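PDB 4LGO: VompD from Bartonella quintana, which is a trimeric autotransporter adhesin of the outer membrane, represented here by its N-terminal domain 1, and probably helps the bacterium attach to host surfaces. Local coordinates for the interface of chains A and B. Residues are numbered along the deposited sequence; one frame, centred on the assembly and turned at random. Chains: chain A/B, VompD.

The interface of chains A and B. Residues chain A 19-21; chain B 20, 32-36, 38.
A:Trp20 and B:Trp20 meet edge to face at the centre of this contact between two copies of the trimer. The ring planes are turned 61° apart. The NE1–CZ2 edge of B:Trp20 points at one face of the A:Trp20 indole. Its CZ2 stands over the six-membered ring of A:Trp20, 3.5 Å from A:Trp20 CZ2. The two NE1 atoms are 3.4 Å apart, a contact within the ring pair. Both tryptophans place CG between the backbone N and the carbonyl carbon (chi1 58° in each), which helps bring the indoles together. B:Val32 belongs to the same core. Its CB sits over one face of B:Trp20, and its CG1 reaches A:Trp20 CB at 3.8 Å. B:Val38 packs against the benzene part of A:Trp20, with CG2 3.9 Å from CE3.

Outside this core, the start of strand 20-24 of chain A, with A:Ala19 before it, pairs with B:Gly35, B:Ser36 and B:Val38, where chain B enters strand 37-42. B:Gly35 N donates to A:Ala19 O at 2.7 Å. A:Lys21 uses both backbone groups: its N donates to B:Ser36 O, and its O accepts from B:Val38 N at 2.8 Å. This backbone pairing joins the two subunits and probably helps hold A:Trp20 against the valines. Within chain B, B:Ser36 OG makes weak hydrogen bonds with the backbone N and O of B:Asn33, which may steady the turn.

At the polar rim, the A:Lys21 side chain bends at chi3, which brings its tip to the carbonyl of B:Gly35. Its terminal amine NZ donates to B:Gly35 O at 2.9 Å, from 41° above the carbonyl plane.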
# COMPACT_ATOMS: atom_id res chain seq x y z
N ALA A 19 17.85 -26.52 26.97
CA ALA A 19 18.18 -26.32 25.55
C ALA A 19 16.93 -26.49 24.71
O ALA A 19 16.17 -27.43 24.92
CB ALA A 19 19.26 -27.30 25.11
N TRP A 20 16.69 -25.60 23.75
CA TRP A 20 15.47 -25.67 22.99
C TRP A 20 15.83 -25.44 21.53
O TRP A 20 17.00 -25.18 21.23
CB TRP A 20 14.44 -24.67 23.53
CG TRP A 20 14.89 -23.24 23.53
CD1 TRP A 20 15.74 -22.64 24.43
CD2 TRP A 20 14.52 -22.24 22.59
NE1 TRP A 20 15.92 -21.32 24.10
CE2 TRP A 20 15.19 -21.04 22.97
CE3 TRP A 20 13.69 -22.23 21.47
CZ2 TRP A 20 15.03 -19.85 22.25
CZ3 TRP A 20 13.56 -21.06 20.76
CH2 TRP A 20 14.22 -19.88 21.16
N LYS A 21 14.86 -25.59 20.63
CA LYS A 21 15.11 -25.43 19.19
C LYS A 21 14.12 -24.45 18.57
O LYS A 21 12.94 -24.41 18.93
CB LYS A 21 14.96 -26.76 18.46
CG LYS A 21 15.97 -27.81 18.86
CD LYS A 21 15.38 -29.21 18.73
CE LYS A 21 14.45 -29.51 19.88
NZ LYS A 21 14.23 -30.97 20.01
N TRP B 20 11.37 -21.65 30.05
CA TRP B 20 10.98 -20.24 29.93
C TRP B 20 9.62 -20.21 29.26
O TRP B 20 9.14 -21.25 28.80
CB TRP B 20 12.03 -19.43 29.17
CG TRP B 20 12.32 -19.91 27.76
CD1 TRP B 20 13.12 -20.96 27.39
CD2 TRP B 20 11.86 -19.31 26.56
NE1 TRP B 20 13.16 -21.05 26.02
CE2 TRP B 20 12.39 -20.06 25.49
CE3 TRP B 20 11.04 -18.21 26.28
CZ2 TRP B 20 12.11 -19.73 24.16
CZ3 TRP B 20 10.75 -17.91 24.98
CH2 TRP B 20 11.28 -18.66 23.92
N VAL B 32 8.30 -23.43 27.30
CA VAL B 32 9.39 -23.90 26.45
C VAL B 32 10.40 -24.66 27.33
O VAL B 32 11.27 -24.07 27.97
CB VAL B 32 10.05 -22.74 25.67
CG1 VAL B 32 11.15 -23.26 24.76
CG2 VAL B 32 9.00 -22.00 24.85
N ASN B 33 10.23 -25.97 27.35
CA ASN B 33 11.05 -26.87 28.17
C ASN B 33 12.35 -27.28 27.46
O ASN B 33 12.54 -27.01 26.29
CB ASN B 33 10.23 -28.11 28.52
CG ASN B 33 9.00 -27.78 29.35
OD1 ASN B 33 9.11 -27.16 30.40
ND2 ASN B 33 7.82 -28.19 28.89
N ALA B 34 13.24 -27.95 28.18
CA ALA B 34 14.40 -28.57 27.54
C ALA B 34 13.90 -29.53 26.47
O ALA B 34 12.97 -30.31 26.71
CB ALA B 34 15.26 -29.31 28.57
N GLY B 35 14.49 -29.46 25.28
CA GLY B 35 14.10 -30.30 24.16
C GLY B 35 12.89 -29.82 23.36
O GLY B 35 12.56 -30.41 22.34
N SER B 36 12.22 -28.75 23.81
CA SER B 36 11.06 -28.23 23.09
C SER B 36 11.48 -27.55 21.80
O SER B 36 12.58 -26.99 21.72
CB SER B 36 10.27 -27.21 23.93
OG SER B 36 9.70 -27.81 25.06
N VAL B 38 10.16 -24.51 19.23
CA VAL B 38 9.33 -23.36 18.92
C VAL B 38 9.37 -23.17 17.40
O VAL B 38 10.47 -23.15 16.81
CB VAL B 38 9.86 -22.11 19.64
CG1 VAL B 38 9.10 -20.87 19.19
CG2 VAL B 38 9.76 -22.28 21.14